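Local coordinates for protein aminoglycoside N(3)-acetyltransferase (Enterobacter cloacae, PDB 6NP3) that transfers an acetyl group from acetyl-CoA to the 3-amino group of 2-deoxystreptamine aminoglycosides, probably conferring resistance to antibiotics such as gentamicin, at residues A[140-144]-A[171-176]. Sequence-based numbering, arbitrary orientation.
With LLL ((2R,3R,4R,5R)-2-((1S,2S,3R,4S,6R)-4,6-diamino-3-((2R,3R,6S)-3-amino-6-(aminomethyl)-tetrahydro-2H-pyran-2-yloxy)-2-hydr oxycyclohexyloxy)-5-methyl-4-(methylamino)-tetrahydro-2H-pyran-3,5-diol), chain B.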
ATOM      1  N   ALA A 140      -4.355  -2.620  10.408  1.00 12.21           N
ATOM      2  CA  ALA A 140      -4.349  -2.435   8.963  1.00 11.95           C
ATOM      3  C   ALA A 140      -2.975  -2.031   8.439  1.00 11.48           C
ATOM      4  O   ALA A 140      -2.433  -2.682   7.534  1.00 12.04           O
ATOM      5  CB  ALA A 140      -5.410  -1.425   8.557  1.00 12.26           C
ATOM      6  N   TYR A 141      -2.410  -0.931   8.980  1.00 11.87           N
ATOM      7  CA  TYR A 141      -1.152  -0.372   8.501  1.00 11.61           C
ATOM      8  C   TYR A 141      -0.149  -0.137   9.605  1.00 11.83           C
ATOM      9  O   TYR A 141       0.944   0.357   9.318  1.00 13.39           O
ATOM     10  CB  TYR A 141      -1.375   0.968   7.775  1.00 12.43           C
ATOM     11  CG  TYR A 141      -2.512   0.863   6.784  1.00 12.13           C
ATOM     12  CD1 TYR A 141      -2.366   0.149   5.600  1.00 13.01           C
ATOM     13  CD2 TYR A 141      -3.757   1.394   7.061  1.00 13.44           C
ATOM     14  CE1 TYR A 141      -3.406   0.008   4.708  1.00 13.20           C
ATOM     15  CE2 TYR A 141      -4.805   1.249   6.162  1.00 13.72           C
ATOM     16  CZ  TYR A 141      -4.614   0.548   4.996  1.00 13.61           C
ATOM     17  OH  TYR A 141      -5.653   0.368   4.115  1.00 14.77           O
ATOM     18  N   GLY A 142      -0.465  -0.510  10.833  1.00 12.61           N
ATOM     19  CA  GLY A 142       0.404  -0.206  11.931  1.00 13.35           C
ATOM     20  C   GLY A 142       1.199  -1.398  12.399  1.00 12.02           C
ATOM     21  O   GLY A 142       1.477  -2.328  11.630  1.00 12.66           O
ATOM     22  N   PRO A 143       1.576  -1.394  13.686  1.00 13.05           N
ATOM     23  CA  PRO A 143       2.301  -2.536  14.245  1.00 13.56           C
ATOM     24  C   PRO A 143       1.595  -3.842  13.917  1.00 12.63           C
ATOM     25  O   PRO A 143       0.369  -3.934  13.933  1.00 13.44           O
ATOM     26  CB  PRO A 143       2.346  -2.237  15.751  1.00 15.21           C
ATOM     27  CG  PRO A 143       2.320  -0.710  15.801  1.00 15.25           C
ATOM     28  CD  PRO A 143       1.425  -0.296  14.672  1.00 14.38           C
ATOM     29  N   ARG A 144       2.407  -4.842  13.591  1.00 12.81           N
ATOM     30  CA  ARG A 144       2.008  -6.225  13.347  1.00 13.24           C
ATOM     31  C   ARG A 144       1.454  -6.396  11.936  1.00 12.97           C
ATOM     32  O   ARG A 144       1.098  -7.526  11.553  1.00 14.13           O
ATOM     33  CB  ARG A 144       1.034  -6.781  14.395  1.00 15.23           C
ATOM     34  CG  ARG A 144       1.617  -6.685  15.805  1.00 20.96           C
ATOM     35  CD  ARG A 144       0.713  -7.321  16.853  1.00 26.23           C
ATOM     36  NE  ARG A 144       0.495  -8.737  16.571  1.00 32.91           N
ATOM     37  CZ  ARG A 144       1.225  -9.733  17.065  1.00 36.75           C
ATOM     38  NH1 ARG A 144       2.232  -9.491  17.889  1.00 38.33           N
ATOM     39  NH2 ARG A 144       0.943 -10.983  16.733  1.00 38.27           N
ATOM     40  N   HIS A 171       0.888   5.615   6.778  1.00 10.92           N
ATOM     41  CA  HIS A 171      -0.133   5.249   7.755  1.00 10.74           C
ATOM     42  C   HIS A 171       0.448   4.550   8.977  1.00 10.80           C
ATOM     43  O   HIS A 171      -0.198   4.580  10.038  1.00 11.81           O
ATOM     44  CB  HIS A 171      -1.271   4.459   7.105  1.00 11.45           C
ATOM     45  CG  HIS A 171      -2.014   5.233   6.062  1.00 12.31           C
ATOM     46  ND1 HIS A 171      -2.666   6.413   6.340  1.00 12.93           N
ATOM     47  CD2 HIS A 171      -2.231   4.990   4.747  1.00 13.63           C
ATOM     48  CE1 HIS A 171      -3.245   6.863   5.241  1.00 13.98           C
ATOM     49  NE2 HIS A 171      -2.997   6.017   4.260  1.00 14.65           N
ATOM     50  N   TYR A 172       1.623   3.924   8.879  1.00 10.73           N
ATOM     51  CA  TYR A 172       2.252   3.384  10.083  1.00 11.05           C
ATOM     52  C   TYR A 172       2.622   4.510  11.039  1.00 11.08           C
ATOM     53  O   TYR A 172       2.440   4.394  12.256  1.00 11.29           O
ATOM     54  CB  TYR A 172       3.480   2.553   9.689  1.00 11.22           C
ATOM     55  CG  TYR A 172       4.182   1.941  10.874  1.00 11.05           C
ATOM     56  CD1 TYR A 172       5.027   2.688  11.663  1.00 11.97           C
ATOM     57  CD2 TYR A 172       3.973   0.630  11.235  1.00 11.69           C
ATOM     58  CE1 TYR A 172       5.636   2.158  12.788  1.00 12.90           C
ATOM     59  CE2 TYR A 172       4.605   0.090  12.336  1.00 12.95           C
ATOM     60  CZ  TYR A 172       5.433   0.861  13.115  1.00 13.69           C
ATOM     61  OH  TYR A 172       6.027   0.306  14.238  1.00 16.66           O
ATOM     62  N   ALA A 173       3.176   5.595  10.504  1.00 11.59           N
ATOM     63  CA  ALA A 173       3.521   6.721  11.359  1.00 11.91           C
ATOM     64  C   ALA A 173       2.297   7.245  12.091  1.00 12.09           C
ATOM     65  O   ALA A 173       2.368   7.623  13.265  1.00 12.77           O
ATOM     66  CB  ALA A 173       4.146   7.835  10.541  1.00 12.45           C
ATOM     67  N   GLU A 174       1.174   7.322  11.395  1.00 11.97           N
ATOM     68  CA  GLU A 174      -0.053   7.795  12.013  1.00 12.54           C
ATOM     69  C   GLU A 174      -0.481   6.869  13.139  1.00 12.04           C
ATOM     70  O   GLU A 174      -0.934   7.327  14.192  1.00 13.11           O
ATOM     71  CB  GLU A 174      -1.145   7.906  10.943  1.00 12.27           C
ATOM     72  CG  GLU A 174      -0.906   8.947   9.880  1.00 12.50           C
ATOM     73  CD  GLU A 174      -2.006   9.094   8.899  1.00 13.77           C
ATOM     74  OE1 GLU A 174      -2.124  10.201   8.359  1.00 17.79           O
ATOM     75  OE2 GLU A 174      -2.715   8.121   8.607  1.00 14.48           O
ATOM     76  N   ALA A 175      -0.362   5.556  12.921  1.00 12.10           N
ATOM     77  CA  ALA A 175      -0.778   4.577  13.911  1.00 11.63           C
ATOM     78  C   ALA A 175       0.026   4.704  15.185  1.00 12.03           C
ATOM     79  O   ALA A 175      -0.550   4.633  16.274  1.00 12.33           O
ATOM     80  CB  ALA A 175      -0.613   3.183  13.341  1.00 12.28           C
ATOM     81  N   VAL A 176       1.328   4.968  15.079  1.00 11.95           N
ATOM     82  CA  VAL A 176       2.164   4.973  16.272  1.00 12.50           C
ATOM     83  C   VAL A 176       2.392   6.363  16.855  1.00 12.64           C
ATOM     84  O   VAL A 176       2.946   6.478  17.965  1.00 13.94           O
ATOM     85  CB  VAL A 176       3.513   4.253  16.081  1.00 12.69           C
ATOM     86  CG1 VAL A 176       3.296   2.812  15.606  1.00 13.98           C
ATOM     87  CG2 VAL A 176       4.444   5.010  15.140  1.00 12.86           C
TER
HETATM   88  C11 LLL B 301      -7.295   8.314  -0.579  0.81 25.28           C
HETATM   89  O11 LLL B 301      -6.295   7.469   0.049  0.81 19.54           O
HETATM   90  C21 LLL B 301      -6.695   8.824  -1.887  0.81 28.73           C
HETATM   91  N21 LLL B 301      -6.169   7.667  -2.603  0.81 30.20           N
HETATM   92  C31 LLL B 301      -5.529   9.699  -1.611  0.81 28.69           C
HETATM   93  C41 LLL B 301      -6.005  10.884  -0.786  0.81 29.31           C
HETATM   94  C51 LLL B 301      -6.654  10.345   0.484  0.81 29.22           C
HETATM   95  O51 LLL B 301      -7.691   9.457   0.172  0.81 28.20           O
HETATM   96  C61 LLL B 301      -7.249  11.477   1.294  0.81 29.85           C
HETATM   97  N61 LLL B 301      -7.867  10.907   2.490  0.81 29.57           N
HETATM   98  C12 LLL B 301      -6.809   3.904   2.240  0.19 17.21           C
HETATM   99  N12 LLL B 301      -7.059   2.894   3.259  0.19 16.97           N
HETATM  100  C22 LLL B 301      -5.693   4.858   2.661  0.81 17.33           C
HETATM  101  C32 LLL B 301      -5.453   5.818   1.513  0.19 19.27           C
HETATM  102  N32 LLL B 301      -4.368   6.736   1.870  0.19 20.46           N
HETATM  103  C42 LLL B 301      -6.682   6.658   1.162  0.19 19.52           C
HETATM  104  C52 LLL B 301      -7.862   5.729   0.874  0.19 17.92           C
HETATM  105  O52 LLL B 301      -9.023   6.516   0.743  0.19 17.59           O
HETATM  106  C62 LLL B 301      -8.086   4.713   1.976  0.19 16.77           C
HETATM  107  O62 LLL B 301      -9.087   3.809   1.547  0.81 13.57           O
HETATM  108  C13 LLL B 301     -10.198   3.590   2.419  0.19 15.22           C
HETATM  109  C23 LLL B 301     -10.661   2.156   2.174  0.19 14.76           C
HETATM  110  O23 LLL B 301      -9.555   1.299   2.368  0.19 14.71           O
HETATM  111  C33 LLL B 301     -11.134   1.980   0.720  0.19 14.73           C
HETATM  112  N33 LLL B 301     -11.685   0.619   0.531  0.19 14.61           N
HETATM  113  C43 LLL B 301     -12.208   3.046   0.420  0.19 15.04           C
HETATM  114  O43 LLL B 301     -13.351   2.697   1.175  0.19 15.19           O
HETATM  115  C53 LLL B 301     -11.703   4.440   0.808  0.19 15.04           C
HETATM  116  O53 LLL B 301     -11.277   4.506   2.149  0.19 14.96           O
HETATM  117  C83 LLL B 301     -12.539   3.061  -1.077  0.19 15.40           C
HETATM  118  C93 LLL B 301     -11.037  -0.059  -0.612  0.81 15.30           C
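Tyr-141 and His-171 run alongside each other, both ending at the aminoglycoside. Their closest approach is at the roots, Tyr-141 CB to His-171 CB at 3.6 Å; farther out the rings form an oblique pair, centroids 5.3 Å apart and planes at 40°.

Beyond this pair the fit is one of bump and hollow. Gly-142, without a side chain, lets the loop settle on helix 170-176: its CA rests 3.8 Å from Ala-175 CB, and the nearest CA pair, Gly-142 and Tyr-172, is 4.4 Å apart. Tyr-172, with CG anti to its backbone N (chi1 -179°), lies alongside the loop backbone, CD2 3.6 Å from Gly-142 C. One side of the Pro-143 ring seats in the hollow formed by Tyr-172, Ala-175 and Val-176, with CD 4.0 Å from Tyr-172 CE2 and CG 3.7 Å from Val-176 CG1. Helix 146-151 also packs on Tyr-172.

No hydrogen bond joins the segments; gentamicin does so instead. Two amines of its central ring donate, N12 to Tyr-141 OH and N32 to His-171 NE2 (2.8 Å). On the same imidazole, ND1 donates in the ring plane at 164°, meeting Glu-174 OE2 from above the carboxylate plane and fixing the ring's rotation. The packed CB atoms are consistent with a fixed spacing between the two polar ends. His-171 also binds acetyl-CoA, so its grip on N32 is consistent with this amine being held beside the acetyl donor.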